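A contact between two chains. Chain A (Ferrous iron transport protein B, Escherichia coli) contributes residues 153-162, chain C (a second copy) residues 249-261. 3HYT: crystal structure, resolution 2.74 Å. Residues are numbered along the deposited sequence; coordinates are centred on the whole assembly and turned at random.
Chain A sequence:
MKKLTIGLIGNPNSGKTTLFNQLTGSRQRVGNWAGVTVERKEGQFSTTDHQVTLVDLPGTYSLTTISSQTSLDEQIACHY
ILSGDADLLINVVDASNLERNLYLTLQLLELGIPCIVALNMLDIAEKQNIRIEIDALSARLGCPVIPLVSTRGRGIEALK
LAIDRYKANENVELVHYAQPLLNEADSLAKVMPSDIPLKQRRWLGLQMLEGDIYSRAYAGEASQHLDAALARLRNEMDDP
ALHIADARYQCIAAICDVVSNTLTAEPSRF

Chain A (153-162) GRGIEALKLA
Chain C (249-261) YQCIAAICDVVSN

The strongest polar interaction between the two stretches is a salt bridge from A:Arg154 to C:Asp257, in which A:Arg154 NE donates a hydrogen bond to C:Asp257 OD1 at 3.0 Å (N-H...O angle 142°). The arginine CA-to-CB bond points sideways to chain C, but a t, t, t side chain (chi1 -177°, chi2 -159°, chi3 152°, chi4 -176°) carries the guanidinium across the gap. C:Asp257, with CB directed toward chain A and chi1 m (-75°, chi2 -35°), meets it near the guanidinium plane. C:Ser260 O also lies at that edge, 3.6 Å from A:Arg154 NH2, while C:Asn261 (chi1 m) covers one face; its ND2 is 3.1 Å from A:Arg154 NH1, a pairing of two donors and no hydrogen bond.

The other carboxylate oxygen of C:Asp257 is less comfortably placed. Its OD2 lies 3.0 Å from A:Glu157 OE2, a close approach of like charges. A:Glu157 folds back over its own helix start (chi1 p 74°, chi2 m -56°, chi3 -75°), where A:Ala158 N gives A:Glu157 OE2 a weak hydrogen bond of 2.8 Å. At the main chain of the same residue, C:Gln250 NE2 donates a weak hydrogen bond to A:Glu157 O (3.4 Å, 134°), reached through an extended t, t side chain with chi3 25°.

In chain A, a type II turn spans A:Gly153 to A:Ile156, with A:Gly153 at phi/psi 85/1°, A:Arg154 at -67/124° and A:Gly155 at 107/-1°. A:Gly155 is the N-cap of the helix beginning at A:Ile156; both glycines adopt angles at which a CB would jam against the preceding carbonyl. The chain C helix runs through C:Val259, and C:Ser260 leaves helical geometry while its OG donates to C:Cys256 O at 2.7 Å.

The helices cross at -105°, their axes approaching to 8.1 Å. This closeness is matched by small residues: A:Ala158 CA and C:Ala254 CA are the nearest pair in register at 4.2 Å, and A:Ala158 CB lies 3.8 Å from C:Ala254 CB. Around this point A:Gly155 CA lies 5.9 Å from C:Asp257 CA and A:Glu157 CA 5.7 Å from C:Gln250 CA, a scattered register that fits the steep crossing. A:Glu157 is a knob in the hole formed by C:Gln250, C:Ala253, C:Ala254 and C:Asp257, its CG 3.6 Å from C:Ala253 CB. One helical turn on from A:Ala158, A:Leu161 (t, p) points toward chain C and places CD2 3.7 Å from C:Ala254 CB. Together the two stretches bury 567 Å².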

# COMPACT_ATOMS: atom_id res chain seq x y z
N GLY A 153 -2.99 -15.59 21.34
CA GLY A 153 -1.81 -14.76 21.55
C GLY A 153 -1.09 -14.32 20.28
O GLY A 153 -0.07 -13.62 20.35
N ARG A 154 -1.60 -14.74 19.13
CA ARG A 154 -0.99 -14.42 17.84
C ARG A 154 -1.06 -12.93 17.53
O ARG A 154 -2.14 -12.35 17.51
CB ARG A 154 -1.65 -15.23 16.72
CG ARG A 154 -1.00 -15.00 15.36
CD ARG A 154 -1.94 -15.37 14.23
NE ARG A 154 -1.63 -14.58 13.03
CZ ARG A 154 -2.33 -14.63 11.90
NH1 ARG A 154 -3.38 -15.44 11.79
NH2 ARG A 154 -1.97 -13.87 10.87
N GLY A 155 0.11 -12.34 17.27
CA GLY A 155 0.21 -10.94 16.87
C GLY A 155 0.73 -9.98 17.93
O GLY A 155 0.87 -8.78 17.67
N ILE A 156 1.04 -10.51 19.12
CA ILE A 156 1.51 -9.70 20.25
C ILE A 156 2.89 -9.07 20.01
O ILE A 156 3.11 -7.89 20.30
CB ILE A 156 1.47 -10.51 21.59
CG1 ILE A 156 0.02 -10.79 22.01
CG2 ILE A 156 2.24 -9.80 22.71
CD1 ILE A 156 -0.87 -9.55 22.15
N GLU A 157 3.81 -9.87 19.47
CA GLU A 157 5.16 -9.40 19.11
C GLU A 157 5.16 -8.25 18.08
O GLU A 157 6.12 -7.48 18.00
CB GLU A 157 6.03 -10.58 18.63
CG GLU A 157 5.71 -11.11 17.22
CD GLU A 157 4.26 -11.53 17.04
OE1 GLU A 157 3.87 -12.60 17.56
OE2 GLU A 157 3.50 -10.78 16.38
N ALA A 158 4.09 -8.15 17.30
CA ALA A 158 3.94 -7.09 16.30
C ALA A 158 3.37 -5.82 16.92
O ALA A 158 3.76 -4.71 16.53
CB ALA A 158 3.06 -7.57 15.16
N LEU A 159 2.46 -5.98 17.86
CA LEU A 159 1.85 -4.87 18.57
C LEU A 159 2.86 -4.15 19.46
O LEU A 159 2.84 -2.92 19.57
CB LEU A 159 0.64 -5.35 19.38
CG LEU A 159 -0.13 -4.39 20.29
CD1 LEU A 159 -0.78 -3.25 19.51
CD2 LEU A 159 -1.19 -5.17 21.05
N LYS A 160 3.75 -4.92 20.09
CA LYS A 160 4.84 -4.35 20.90
C LYS A 160 5.81 -3.57 20.02
O LYS A 160 6.30 -2.51 20.43
CB LYS A 160 5.59 -5.44 21.66
CG LYS A 160 4.85 -5.99 22.88
CD LYS A 160 5.78 -6.87 23.69
CE LYS A 160 5.00 -7.77 24.64
NZ LYS A 160 5.90 -8.72 25.36
N LEU A 161 6.08 -4.09 18.83
CA LEU A 161 6.95 -3.42 17.86
C LEU A 161 6.34 -2.10 17.39
O LEU A 161 7.05 -1.11 17.22
CB LEU A 161 7.22 -4.33 16.66
CG LEU A 161 8.22 -3.85 15.61
CD1 LEU A 161 9.63 -3.88 16.15
CD2 LEU A 161 8.12 -4.71 14.35
N ALA A 162 5.02 -2.09 17.20
CA ALA A 162 4.29 -0.89 16.81
C ALA A 162 4.40 0.20 17.87
O ALA A 162 4.54 1.38 17.53
CB ALA A 162 2.83 -1.22 16.53
N TYR C 249 13.86 -12.37 15.67
CA TYR C 249 12.66 -13.21 15.72
C TYR C 249 11.39 -12.35 15.74
O TYR C 249 10.43 -12.63 15.01
CB TYR C 249 12.68 -14.14 16.94
CG TYR C 249 11.36 -14.83 17.19
CD1 TYR C 249 10.97 -15.94 16.43
CD2 TYR C 249 10.49 -14.37 18.18
CE1 TYR C 249 9.75 -16.57 16.65
CE2 TYR C 249 9.26 -15.00 18.41
CZ TYR C 249 8.90 -16.10 17.64
OH TYR C 249 7.69 -16.73 17.85
N GLN C 250 11.39 -11.31 16.58
CA GLN C 250 10.27 -10.38 16.70
C GLN C 250 9.97 -9.72 15.36
O GLN C 250 8.81 -9.64 14.95
CB GLN C 250 10.58 -9.31 17.76
CG GLN C 250 9.42 -8.37 18.07
CD GLN C 250 9.86 -7.02 18.63
OE1 GLN C 250 10.99 -6.57 18.39
NE2 GLN C 250 8.98 -6.37 19.37
N CYS C 251 11.01 -9.26 14.68
CA CYS C 251 10.90 -8.60 13.39
C CYS C 251 10.27 -9.50 12.32
O CYS C 251 9.37 -9.08 11.60
CB CYS C 251 12.27 -8.09 12.93
SG CYS C 251 12.32 -7.44 11.24
N ILE C 252 10.75 -10.74 12.24
CA ILE C 252 10.23 -11.72 11.28
C ILE C 252 8.78 -12.09 11.60
O ILE C 252 7.93 -12.13 10.71
CB ILE C 252 11.12 -13.00 11.22
CG1 ILE C 252 12.56 -12.67 10.82
CG2 ILE C 252 10.50 -14.06 10.29
CD1 ILE C 252 12.74 -12.05 9.44
N ALA C 253 8.50 -12.34 12.88
CA ALA C 253 7.16 -12.74 13.31
C ALA C 253 6.15 -11.60 13.20
O ALA C 253 4.95 -11.84 13.00
CB ALA C 253 7.19 -13.29 14.73
N ALA C 254 6.63 -10.36 13.34
CA ALA C 254 5.81 -9.17 13.12
C ALA C 254 5.42 -9.06 11.65
O ALA C 254 4.24 -8.90 11.34
CB ALA C 254 6.53 -7.92 13.58
N ILE C 255 6.41 -9.16 10.77
CA ILE C 255 6.19 -9.14 9.32
C ILE C 255 5.19 -10.21 8.87
O ILE C 255 4.27 -9.92 8.11
CB ILE C 255 7.53 -9.26 8.54
CG1 ILE C 255 8.35 -7.97 8.68
CG2 ILE C 255 7.30 -9.60 7.06
CD1 ILE C 255 9.80 -8.08 8.21
N CYS C 256 5.37 -11.44 9.36
CA CYS C 256 4.51 -12.56 8.98
C CYS C 256 3.06 -12.41 9.41
O CYS C 256 2.14 -12.71 8.64
CB CYS C 256 5.09 -13.88 9.51
SG CYS C 256 6.66 -14.34 8.77
N ASP C 257 2.84 -11.93 10.63
CA ASP C 257 1.49 -11.76 11.16
C ASP C 257 0.71 -10.63 10.47
O ASP C 257 -0.51 -10.73 10.29
CB ASP C 257 1.51 -11.56 12.68
CG ASP C 257 1.77 -12.87 13.45
OD1 ASP C 257 1.30 -13.94 13.00
OD2 ASP C 257 2.44 -12.82 14.51
N VAL C 258 1.42 -9.58 10.07
CA VAL C 258 0.83 -8.42 9.39
C VAL C 258 0.56 -8.69 7.90
O VAL C 258 -0.29 -8.04 7.28
CB VAL C 258 1.71 -7.15 9.58
CG1 VAL C 258 1.21 -5.98 8.74
CG2 VAL C 258 1.78 -6.75 11.04
N VAL C 259 1.27 -9.67 7.33
CA VAL C 259 1.28 -9.89 5.89
C VAL C 259 0.59 -11.19 5.45
O VAL C 259 -0.00 -11.24 4.37
CB VAL C 259 2.74 -9.81 5.34
CG1 VAL C 259 2.82 -10.26 3.90
CG2 VAL C 259 3.28 -8.39 5.46
N SER C 260 0.65 -12.22 6.28
CA SER C 260 0.21 -13.56 5.85
C SER C 260 -0.99 -14.15 6.61
O SER C 260 -1.69 -13.45 7.34
CB SER C 260 1.39 -14.54 5.89
OG SER C 260 1.66 -14.93 7.22
N ASN C 261 -1.17 -15.46 6.41
CA ASN C 261 -2.30 -16.25 6.93
C ASN C 261 -3.65 -15.89 6.31
O ASN C 261 -4.07 -16.51 5.33
CB ASN C 261 -2.36 -16.23 8.46
CG ASN C 261 -1.31 -17.13 9.11
OD1 ASN C 261 -0.28 -17.45 8.50
ND2 ASN C 261 -1.56 -17.54 10.35